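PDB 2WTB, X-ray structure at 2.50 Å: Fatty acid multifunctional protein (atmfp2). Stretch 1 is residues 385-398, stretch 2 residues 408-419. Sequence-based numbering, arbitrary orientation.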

# COMPACT_ATOMS: atom_id res chain seq x y z
N ASP A 385 20.30 -4.71 31.74
CA ASP A 385 19.57 -4.84 33.00
C ASP A 385 18.07 -4.64 32.79
O ASP A 385 17.63 -4.24 31.71
CB ASP A 385 20.10 -3.83 34.02
CG ASP A 385 19.64 -4.13 35.43
OD1 ASP A 385 19.17 -5.26 35.69
OD2 ASP A 385 19.74 -3.22 36.29
N TYR A 386 17.29 -4.91 33.83
CA TYR A 386 15.84 -4.75 33.77
C TYR A 386 15.34 -3.54 34.54
O TYR A 386 14.20 -3.11 34.38
CB TYR A 386 15.14 -6.00 34.29
CG TYR A 386 15.01 -7.13 33.29
CD1 TYR A 386 14.29 -6.95 32.12
CD2 TYR A 386 15.57 -8.37 33.53
CE1 TYR A 386 14.16 -7.98 31.20
CE2 TYR A 386 15.45 -9.40 32.63
CZ TYR A 386 14.74 -9.20 31.46
OH TYR A 386 14.61 -10.23 30.56
N GLU A 387 16.20 -2.98 35.40
CA GLU A 387 15.81 -1.86 36.24
C GLU A 387 15.39 -0.64 35.43
O GLU A 387 14.79 0.30 35.96
CB GLU A 387 16.93 -1.49 37.22
CG GLU A 387 17.12 -2.50 38.34
CD GLU A 387 15.87 -2.68 39.17
OE1 GLU A 387 15.68 -3.78 39.73
OE2 GLU A 387 15.06 -1.73 39.27
N SER A 388 15.71 -0.65 34.14
CA SER A 388 15.34 0.44 33.25
C SER A 388 13.99 0.18 32.59
O SER A 388 13.59 0.88 31.67
CB SER A 388 16.42 0.64 32.18
OG SER A 388 16.86 -0.60 31.66
N PHE A 389 13.28 -0.83 33.09
CA PHE A 389 11.97 -1.19 32.57
C PHE A 389 10.86 -0.64 33.46
O PHE A 389 9.67 -0.78 33.15
CB PHE A 389 11.83 -2.71 32.45
CG PHE A 389 12.58 -3.29 31.29
CD1 PHE A 389 13.92 -3.02 31.10
CD2 PHE A 389 11.94 -4.14 30.40
CE1 PHE A 389 14.61 -3.56 30.03
CE2 PHE A 389 12.62 -4.69 29.34
CZ PHE A 389 13.96 -4.40 29.15
N ARG A 390 11.25 -0.02 34.57
CA ARG A 390 10.29 0.53 35.52
C ARG A 390 9.52 1.71 34.92
O ARG A 390 8.63 2.26 35.55
CB ARG A 390 11.02 0.99 36.78
CG ARG A 390 11.86 -0.08 37.44
CD ARG A 390 11.00 -1.21 37.97
NE ARG A 390 11.77 -2.14 38.79
CZ ARG A 390 11.24 -3.14 39.49
NH1 ARG A 390 9.93 -3.34 39.47
NH2 ARG A 390 12.02 -3.93 40.21
N ASP A 391 9.87 2.07 33.69
CA ASP A 391 9.31 3.26 33.06
C ASP A 391 8.72 2.95 31.69
O ASP A 391 8.12 3.82 31.05
CB ASP A 391 10.39 4.34 32.94
CG ASP A 391 9.82 5.71 32.64
OD1 ASP A 391 8.64 5.95 32.97
OD2 ASP A 391 10.56 6.55 32.09
N VAL A 392 8.88 1.71 31.24
CA VAL A 392 8.48 1.32 29.89
C VAL A 392 6.97 1.13 29.75
O VAL A 392 6.33 0.54 30.61
CB VAL A 392 9.20 0.04 29.43
CG1 VAL A 392 8.94 -0.22 27.96
CG2 VAL A 392 10.69 0.14 29.70
N ASP A 393 6.43 1.64 28.65
CA ASP A 393 4.99 1.56 28.38
C ASP A 393 4.63 0.37 27.50
O ASP A 393 3.47 -0.05 27.46
CB ASP A 393 4.49 2.85 27.73
CG ASP A 393 4.56 4.04 28.68
OD1 ASP A 393 4.67 3.82 29.90
OD2 ASP A 393 4.48 5.19 28.20
N MET A 394 5.62 -0.18 26.81
CA MET A 394 5.42 -1.35 25.96
C MET A 394 6.71 -2.11 25.69
O MET A 394 7.74 -1.52 25.38
CB MET A 394 4.79 -0.96 24.62
CG MET A 394 4.74 -2.12 23.64
SD MET A 394 4.10 -1.67 22.02
CE MET A 394 4.20 -3.25 21.19
N VAL A 395 6.64 -3.43 25.80
CA VAL A 395 7.79 -4.29 25.55
C VAL A 395 7.54 -5.21 24.37
O VAL A 395 6.45 -5.76 24.21
CB VAL A 395 8.12 -5.16 26.78
CG1 VAL A 395 9.22 -6.15 26.44
CG2 VAL A 395 8.51 -4.29 27.96
N ILE A 396 8.56 -5.35 23.52
CA ILE A 396 8.50 -6.29 22.41
C ILE A 396 9.69 -7.25 22.49
O ILE A 396 10.84 -6.84 22.37
CB ILE A 396 8.53 -5.58 21.05
CG1 ILE A 396 7.38 -4.57 20.95
CG2 ILE A 396 8.46 -6.59 19.91
CD1 ILE A 396 7.32 -3.84 19.62
N GLU A 397 9.40 -8.53 22.69
CA GLU A 397 10.44 -9.54 22.78
C GLU A 397 10.73 -10.16 21.42
O GLU A 397 9.82 -10.66 20.75
CB GLU A 397 10.06 -10.61 23.80
CG GLU A 397 10.86 -11.90 23.69
CD GLU A 397 10.26 -12.87 22.69
OE1 GLU A 397 9.03 -13.07 22.73
OE2 GLU A 397 11.02 -13.43 21.87
N ALA A 398 11.99 -10.11 21.00
CA ALA A 398 12.40 -10.67 19.71
C ALA A 398 13.59 -11.61 19.87
O ALA A 398 14.61 -11.45 19.20
CB ALA A 398 12.73 -9.55 18.73
N GLN A 408 10.49 -17.43 30.33
CA GLN A 408 11.28 -16.81 31.39
C GLN A 408 11.34 -15.29 31.23
O GLN A 408 11.29 -14.55 32.22
CB GLN A 408 12.69 -17.39 31.42
CG GLN A 408 13.58 -16.81 32.51
CD GLN A 408 13.02 -17.01 33.90
OE1 GLN A 408 12.33 -18.00 34.16
NE2 GLN A 408 13.32 -16.09 34.80
N ILE A 409 11.45 -14.83 29.99
CA ILE A 409 11.51 -13.40 29.71
C ILE A 409 10.23 -12.70 30.15
O ILE A 409 10.27 -11.60 30.69
CB ILE A 409 11.77 -13.13 28.22
CG1 ILE A 409 13.13 -13.68 27.81
CG2 ILE A 409 11.68 -11.64 27.93
CD1 ILE A 409 13.56 -13.28 26.42
N PHE A 410 9.09 -13.35 29.93
CA PHE A 410 7.81 -12.77 30.31
C PHE A 410 7.56 -12.85 31.81
O PHE A 410 6.78 -12.07 32.36
CB PHE A 410 6.67 -13.43 29.53
CG PHE A 410 6.42 -12.79 28.19
CD1 PHE A 410 5.22 -12.15 27.93
CD2 PHE A 410 7.40 -12.80 27.21
CE1 PHE A 410 4.99 -11.55 26.71
CE2 PHE A 410 7.17 -12.20 25.99
CZ PHE A 410 5.97 -11.58 25.74
N ALA A 411 8.25 -13.77 32.48
CA ALA A 411 8.22 -13.82 33.93
C ALA A 411 8.91 -12.58 34.49
O ALA A 411 8.39 -11.91 35.38
CB ALA A 411 8.88 -15.09 34.44
N ASP A 412 10.10 -12.29 33.96
CA ASP A 412 10.85 -11.11 34.36
C ASP A 412 10.13 -9.83 33.96
O ASP A 412 10.08 -8.87 34.72
CB ASP A 412 12.26 -11.13 33.75
CG ASP A 412 13.11 -12.27 34.29
OD1 ASP A 412 12.77 -12.82 35.36
OD2 ASP A 412 14.13 -12.60 33.65
N LEU A 413 9.58 -9.83 32.75
CA LEU A 413 8.83 -8.68 32.25
C LEU A 413 7.74 -8.30 33.24
O LEU A 413 7.67 -7.16 33.70
CB LEU A 413 8.22 -8.97 30.88
CG LEU A 413 9.17 -8.94 29.69
CD1 LEU A 413 8.42 -9.27 28.41
CD2 LEU A 413 9.84 -7.58 29.58
N GLU A 414 6.88 -9.26 33.56
CA GLU A 414 5.79 -9.05 34.50
C GLU A 414 6.31 -8.55 35.84
O GLU A 414 5.60 -7.86 36.58
CB GLU A 414 5.01 -10.35 34.70
CG GLU A 414 3.85 -10.24 35.67
CD GLU A 414 3.24 -11.59 35.98
OE1 GLU A 414 1.99 -11.70 35.97
OE2 GLU A 414 4.00 -12.55 36.22
N LYS A 415 7.56 -8.88 36.15
CA LYS A 415 8.16 -8.51 37.43
C LYS A 415 8.68 -7.07 37.44
O LYS A 415 8.31 -6.29 38.32
CB LYS A 415 9.30 -9.47 37.79
CG LYS A 415 9.94 -9.19 39.13
CD LYS A 415 11.14 -10.09 39.39
CE LYS A 415 10.73 -11.55 39.44
NZ LYS A 415 11.91 -12.44 39.65
N TYR A 416 9.52 -6.73 36.47
CA TYR A 416 10.20 -5.44 36.46
C TYR A 416 9.42 -4.33 35.74
O TYR A 416 9.79 -3.15 35.82
CB TYR A 416 11.59 -5.57 35.84
CG TYR A 416 12.49 -6.55 36.55
CD1 TYR A 416 13.21 -6.17 37.68
CD2 TYR A 416 12.62 -7.86 36.11
CE1 TYR A 416 14.04 -7.06 38.34
CE2 TYR A 416 13.44 -8.76 36.76
CZ TYR A 416 14.15 -8.36 37.87
OH TYR A 416 14.97 -9.25 38.53
N CYS A 417 8.34 -4.69 35.05
CA CYS A 417 7.56 -3.72 34.30
C CYS A 417 6.41 -3.13 35.12
O CYS A 417 5.99 -3.71 36.11
CB CYS A 417 7.00 -4.34 33.02
SG CYS A 417 8.20 -4.52 31.69
N PRO A 418 5.92 -1.95 34.70
CA PRO A 418 4.71 -1.34 35.26
C PRO A 418 3.49 -2.20 34.96
O PRO A 418 3.50 -2.97 34.00
CB PRO A 418 4.62 -0.01 34.52
CG PRO A 418 6.00 0.27 34.04
CD PRO A 418 6.59 -1.07 33.73
N GLN A 419 2.44 -2.06 35.78
CA GLN A 419 1.26 -2.91 35.66
C GLN A 419 0.47 -2.67 34.38
O GLN A 419 -0.34 -3.51 33.98
CB GLN A 419 0.35 -2.71 36.88
CG GLN A 419 1.09 -2.72 38.21
CD GLN A 419 1.98 -3.93 38.38
OE1 GLN A 419 1.82 -4.93 37.69
NE2 GLN A 419 2.91 -3.85 39.33

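No hydrogen bond or salt bridge joins the two stretches. Packing holds them, burying 738 Å² in all. Strand 394-397 runs nearly antiparallel to helix 408-416, at 168°, with axes 10.5 Å apart at closest approach.

The strand alternates. Val395 and Glu397 point toward the helix; Met394 and Ile396 point away. Val395 is t at chi1. Its CG1 lies 3.5 Å from Leu413 CD2, and its CG2 lies 3.7 Å from Cys417 SG. Leu413 starts sideways, but its m,t conformation brings its end to the strand. Glu397 is buried. Its chi1 is t and chi2 is m, and its CG sits 4.1 Å from Ile409 CD1. Its OE1 meets the edge of the Phe410 ring, 3.9 Å from CE2, where the ring hydrogens are slightly positive. Both carboxylate oxygens have hydrogen-bond partners beyond the two stretches, so burial does not leave them unsatisfied.

Phe389 is m and points toward the helix. Its CE2 is 4.0 Å from Leu413 CD2, and Cys417 SG lies at the ring edge, 4.0 Å from CD2.

Tyr386 and Tyr416 are both m at chi1. Their rings are near parallel, 8° apart, but slid so that they barely overlap, with centroids 5.1 Å apart. The slide places Tyr386 CB over the Tyr416 face, 3.7 Å from the ring centroid. Asp412 CB covers a face of Tyr386, 4.2 Å from the Tyr386 centroid.

Arg390 CB points away, yet its m,m,t chain returns the guanidinium to Tyr416, whose CD1 lies over one guanidinium face, 3.6 Å from Arg390 NH2. A salt bridge, whose hydrogen bond is weak, runs from Arg390 NE to Glu387 OE2 at 3.4 Å.

Pro418 packs its compact ring against the type I turn from Phe389 to Val392: CD is 3.1 Å from Phe389 O, and CG is 3.5 Å from Val392 O.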